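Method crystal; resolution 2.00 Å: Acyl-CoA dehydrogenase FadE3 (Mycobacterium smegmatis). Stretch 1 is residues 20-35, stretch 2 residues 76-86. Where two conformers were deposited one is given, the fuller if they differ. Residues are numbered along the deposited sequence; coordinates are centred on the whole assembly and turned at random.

Stretch 1 20-35: DFVEKQVKPVVRELEH
Stretch 2 (76-86) EELARGWMSLA

Two helical segments of one chain of FadE3, residues 20-35 and 76-86, pack side by side and bury 565 Å², both sides summed. Helix 20-26 and helix 76-81 run in nearly the same direction, crossing at -25° with axes 9.1 Å apart at closest approach; the register is set by Val22 and Gly81, whose CA atoms lie 5.4 Å apart.

Phe21, Val22, Val26 and Val30 are buried apolar side chains packed on stretch 2. Phe21 (chi1 161°, t; chi2 72°) starts sideways, yet its ring reaches the other helix, where Leu78 CD2 meets the ring edge 4.0 Å from Phe21 CE2. Val22 (t) points toward stretch 2 as a knob among Glu77, Leu78, Arg80 and Gly81. Val22 CG1 lies 3.4 Å from Gly81 CA, and an ideal CB on Gly81 would fall 2.6 Å from Val22 CG1, so the absent side chain makes this close fit possible.

Glu23 (m, m, chi3 -58°) leaves sideways, but its carboxylate comes nearer, reaching extended Arg80 (t, t, t, chi4 -90°). Glu23 OE2 lies near the guanidinium plane and accepts salt-bridging hydrogen bonds from Arg80 NH2 (2.8 Å) and Arg80 NH1 (3.0 Å).

A wider pi-type turn spans 22-26, with Val26 N bonded to Phe21 O (3.0 Å). Val26 (t) packs on Leu85, with Val26 CG2 3.7 Å from Leu85 CD1, and Val26 CG1 also lies 4.1 Å from Trp82 CB. Exposed Lys27 (m, t, t, t) keeps its ammonium beside Glu23, adding a salt-bridging hydrogen bond from Lys27 NZ to Glu23 OE2 (2.8 Å); the shared anion offsets the proximity of Lys27 NZ to Arg80 NH1, 3.5 Å.

Val29 occupies the N-cap position before helix 30-35. Trp82, its CA 7.2 Å from Val30 CA, leaves helical geometry (phi/psi -166/114); its CA-to-CB bond points toward stretch 1, and the indole (t, chi2 10°) lies against Val30, Leu33 and Glu34. Val30 (p) places CG2 over one indole face, 3.5 Å from Trp82 CD2, a CH-pi contact. Leu33 (m, t) brings CB to 4.0 Å from Trp82 CH2, while Glu34 (t, m) contributes its aliphatic CG, 3.5 Å from Trp82 NE1, its carboxylate bonding elsewhere in the structure.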

# COMPACT_ATOMS: atom_id res chain seq x y z
N ASP B 20 32.65 -13.08 3.47
CA ASP B 20 33.97 -12.66 2.99
C ASP B 20 34.14 -12.93 1.51
O ASP B 20 34.67 -12.10 0.78
CB ASP B 20 35.07 -13.37 3.77
CG ASP B 20 35.22 -12.81 5.15
OD1 ASP B 20 34.49 -11.83 5.43
OD2 ASP B 20 36.07 -13.31 5.92
N PHE B 21 33.70 -14.10 1.06
CA PHE B 21 33.71 -14.48 -0.35
C PHE B 21 32.90 -13.47 -1.16
O PHE B 21 33.33 -13.04 -2.23
CB PHE B 21 33.13 -15.89 -0.50
CG PHE B 21 32.65 -16.26 -1.88
CD1 PHE B 21 33.54 -16.49 -2.90
CD2 PHE B 21 31.31 -16.48 -2.13
CE1 PHE B 21 33.10 -16.85 -4.17
CE2 PHE B 21 30.86 -16.86 -3.39
CZ PHE B 21 31.75 -17.06 -4.40
N VAL B 22 31.77 -13.06 -0.60
CA VAL B 22 30.91 -12.09 -1.28
C VAL B 22 31.62 -10.72 -1.37
O VAL B 22 31.68 -10.14 -2.44
CB VAL B 22 29.53 -12.02 -0.64
CG1 VAL B 22 28.78 -10.74 -1.03
CG2 VAL B 22 28.74 -13.25 -1.03
N GLU B 23 32.15 -10.25 -0.25
CA GLU B 23 32.83 -8.98 -0.22
C GLU B 23 34.10 -8.94 -1.09
O GLU B 23 34.29 -8.01 -1.81
CB GLU B 23 33.19 -8.58 1.22
CG GLU B 23 31.99 -8.31 2.12
CD GLU B 23 31.21 -7.11 1.64
OE1 GLU B 23 31.79 -6.03 1.56
OE2 GLU B 23 30.02 -7.28 1.29
N LYS B 24 34.93 -9.98 -1.03
CA LYS B 24 36.25 -9.93 -1.70
C LYS B 24 36.25 -10.49 -3.12
O LYS B 24 36.98 -10.01 -3.99
CB LYS B 24 37.28 -10.71 -0.89
CG LYS B 24 37.38 -10.33 0.58
CD LYS B 24 37.84 -8.91 0.80
CE LYS B 24 37.87 -8.56 2.30
NZ LYS B 24 38.85 -9.37 3.07
N GLN B 25 35.42 -11.49 -3.38
CA GLN B 25 35.44 -12.16 -4.68
C GLN B 25 34.24 -11.84 -5.55
O GLN B 25 34.40 -11.63 -6.74
CB GLN B 25 35.62 -13.67 -4.50
CG GLN B 25 36.72 -14.00 -3.49
CD GLN B 25 37.13 -15.46 -3.47
OE1 GLN B 25 37.31 -16.07 -4.50
NE2 GLN B 25 37.32 -16.01 -2.28
N VAL B 26 33.05 -11.78 -4.99
CA VAL B 26 31.86 -11.57 -5.82
C VAL B 26 31.69 -10.11 -6.25
O VAL B 26 31.62 -9.80 -7.45
CB VAL B 26 30.57 -12.03 -5.11
CG1 VAL B 26 29.36 -11.76 -5.99
CG2 VAL B 26 30.67 -13.51 -4.79
N LYS B 27 31.65 -9.22 -5.28
CA LYS B 27 31.34 -7.82 -5.56
C LYS B 27 32.23 -7.10 -6.56
O LYS B 27 31.75 -6.27 -7.32
CB LYS B 27 31.30 -7.03 -4.27
CG LYS B 27 30.06 -7.35 -3.45
CD LYS B 27 30.00 -6.45 -2.25
CE LYS B 27 28.67 -6.55 -1.58
NZ LYS B 27 28.69 -5.53 -0.52
N PRO B 28 33.52 -7.40 -6.58
CA PRO B 28 34.36 -6.74 -7.58
C PRO B 28 34.16 -7.19 -9.03
O PRO B 28 34.68 -6.54 -9.93
CB PRO B 28 35.78 -7.10 -7.13
CG PRO B 28 35.65 -7.42 -5.68
CD PRO B 28 34.32 -8.12 -5.58
N VAL B 29 33.46 -8.30 -9.28
CA VAL B 29 33.30 -8.78 -10.65
C VAL B 29 31.86 -8.89 -11.10
O VAL B 29 31.59 -9.13 -12.28
CB VAL B 29 33.99 -10.15 -10.87
CG1 VAL B 29 35.50 -10.05 -10.66
CG2 VAL B 29 33.40 -11.22 -9.95
N VAL B 30 30.93 -8.72 -10.17
CA VAL B 30 29.52 -8.99 -10.46
C VAL B 30 28.96 -8.09 -11.57
O VAL B 30 28.30 -8.58 -12.48
CB VAL B 30 28.67 -8.99 -9.15
CG1 VAL B 30 28.67 -7.62 -8.48
CG2 VAL B 30 27.26 -9.41 -9.44
N ARG B 31 29.30 -6.80 -11.57
CA ARG B 31 28.73 -5.93 -12.59
C ARG B 31 29.09 -6.40 -13.98
O ARG B 31 28.22 -6.54 -14.81
CB ARG B 31 29.11 -4.46 -12.41
CG ARG B 31 28.44 -3.55 -13.47
CD ARG B 31 28.83 -2.07 -13.39
NE ARG B 31 29.21 -1.76 -12.02
CZ ARG B 31 28.37 -1.60 -11.02
NH1 ARG B 31 27.05 -1.61 -11.21
NH2 ARG B 31 28.86 -1.36 -9.81
N GLU B 32 30.37 -6.63 -14.23
CA GLU B 32 30.82 -7.00 -15.56
C GLU B 32 30.21 -8.34 -15.96
O GLU B 32 29.71 -8.48 -17.07
CB GLU B 32 32.35 -7.07 -15.61
N LEU B 33 30.23 -9.31 -15.07
CA LEU B 33 29.70 -10.62 -15.40
C LEU B 33 28.20 -10.55 -15.67
O LEU B 33 27.75 -11.03 -16.69
CB LEU B 33 29.95 -11.63 -14.28
CG LEU B 33 31.41 -11.99 -13.90
CD1 LEU B 33 31.39 -12.75 -12.59
CD2 LEU B 33 32.12 -12.80 -14.98
N GLU B 34 27.45 -9.92 -14.74
CA GLU B 34 25.95 -9.89 -14.74
C GLU B 34 25.49 -9.13 -15.95
O GLU B 34 24.58 -9.58 -16.65
CB GLU B 34 25.39 -9.23 -13.46
CG GLU B 34 23.89 -9.42 -13.16
CD GLU B 34 22.98 -8.46 -13.89
OE1 GLU B 34 23.43 -7.39 -14.33
OE2 GLU B 34 21.76 -8.76 -14.01
N HIS B 35 26.14 -8.00 -16.22
CA HIS B 35 25.81 -7.19 -17.39
C HIS B 35 26.04 -8.02 -18.67
O HIS B 35 25.25 -7.93 -19.60
CB HIS B 35 26.60 -5.87 -17.44
CG HIS B 35 26.44 -5.12 -18.74
ND1 HIS B 35 27.39 -5.16 -19.75
CD2 HIS B 35 25.44 -4.34 -19.20
CE1 HIS B 35 26.98 -4.42 -20.76
NE2 HIS B 35 25.79 -3.91 -20.46
N GLU B 76 21.25 -16.31 2.20
CA GLU B 76 21.03 -14.88 2.25
C GLU B 76 22.33 -14.12 1.92
O GLU B 76 22.30 -13.16 1.17
CB GLU B 76 20.51 -14.48 3.63
CG GLU B 76 20.32 -12.98 3.81
CD GLU B 76 19.93 -12.60 5.22
OE1 GLU B 76 20.85 -12.54 6.07
OE2 GLU B 76 18.72 -12.33 5.47
N GLU B 77 23.47 -14.57 2.46
CA GLU B 77 24.74 -13.92 2.20
C GLU B 77 25.08 -13.97 0.74
O GLU B 77 25.51 -12.97 0.16
CB GLU B 77 25.88 -14.57 2.97
CG GLU B 77 25.92 -14.29 4.46
CD GLU B 77 26.04 -12.82 4.86
OE1 GLU B 77 26.61 -11.97 4.11
OE2 GLU B 77 25.52 -12.55 5.96
N LEU B 78 24.90 -15.14 0.14
CA LEU B 78 25.15 -15.32 -1.28
C LEU B 78 24.31 -14.37 -2.10
O LEU B 78 24.83 -13.66 -2.99
CB LEU B 78 24.86 -16.76 -1.69
CG LEU B 78 25.88 -17.81 -1.30
CD1 LEU B 78 25.36 -19.16 -1.70
CD2 LEU B 78 27.20 -17.54 -1.99
N ALA B 79 23.01 -14.32 -1.78
CA ALA B 79 22.05 -13.48 -2.54
C ALA B 79 22.29 -12.01 -2.38
O ALA B 79 22.07 -11.24 -3.32
CB ALA B 79 20.61 -13.83 -2.20
N ARG B 80 22.73 -11.60 -1.19
CA ARG B 80 23.16 -10.26 -0.96
C ARG B 80 24.23 -9.82 -1.98
O ARG B 80 24.15 -8.73 -2.54
CB ARG B 80 23.68 -10.15 0.47
CG ARG B 80 24.21 -8.79 0.89
CD ARG B 80 24.80 -8.93 2.31
NE ARG B 80 25.62 -7.77 2.60
CZ ARG B 80 26.91 -7.65 2.35
NH1 ARG B 80 27.48 -6.50 2.66
NH2 ARG B 80 27.66 -8.65 1.92
N GLY B 81 25.21 -10.68 -2.24
CA GLY B 81 26.20 -10.37 -3.28
C GLY B 81 25.65 -10.44 -4.70
O GLY B 81 25.87 -9.56 -5.52
N TRP B 82 24.92 -11.50 -4.99
CA TRP B 82 24.36 -11.72 -6.32
C TRP B 82 23.32 -12.82 -6.23
O TRP B 82 23.66 -13.97 -5.93
CB TRP B 82 25.45 -12.10 -7.32
CG TRP B 82 25.07 -12.14 -8.76
CD1 TRP B 82 23.90 -11.69 -9.33
CD2 TRP B 82 25.89 -12.60 -9.83
NE1 TRP B 82 23.97 -11.85 -10.70
CE2 TRP B 82 25.17 -12.42 -11.03
CE3 TRP B 82 27.17 -13.15 -9.90
CZ2 TRP B 82 25.68 -12.78 -12.27
CZ3 TRP B 82 27.68 -13.51 -11.15
CH2 TRP B 82 26.92 -13.31 -12.31
N MET B 83 22.05 -12.45 -6.46
CA MET B 83 20.93 -13.38 -6.32
C MET B 83 21.20 -14.68 -7.07
O MET B 83 20.91 -15.77 -6.58
CB MET B 83 19.64 -12.73 -6.84
CG MET B 83 18.37 -13.56 -6.61
SD MET B 83 16.89 -12.83 -7.34
CE MET B 83 17.16 -13.18 -9.07
N SER B 84 21.77 -14.53 -8.27
CA SER B 84 22.04 -15.68 -9.13
C SER B 84 22.91 -16.77 -8.46
O SER B 84 22.77 -17.95 -8.79
CB SER B 84 22.72 -15.20 -10.44
OG SER B 84 21.86 -14.34 -11.20
N LEU B 85 23.83 -16.39 -7.58
CA LEU B 85 24.67 -17.39 -6.93
C LEU B 85 23.89 -18.23 -5.92
O LEU B 85 24.14 -19.44 -5.77
CB LEU B 85 25.91 -16.73 -6.27
CG LEU B 85 26.82 -15.95 -7.23
CD1 LEU B 85 27.99 -15.37 -6.44
CD2 LEU B 85 27.37 -16.82 -8.38
N ALA B 86 22.90 -17.63 -5.26
CA ALA B 86 21.99 -18.42 -4.42
C ALA B 86 21.13 -19.32 -5.29
O ALA B 86 20.90 -20.48 -4.98
CB ALA B 86 21.14 -17.50 -3.57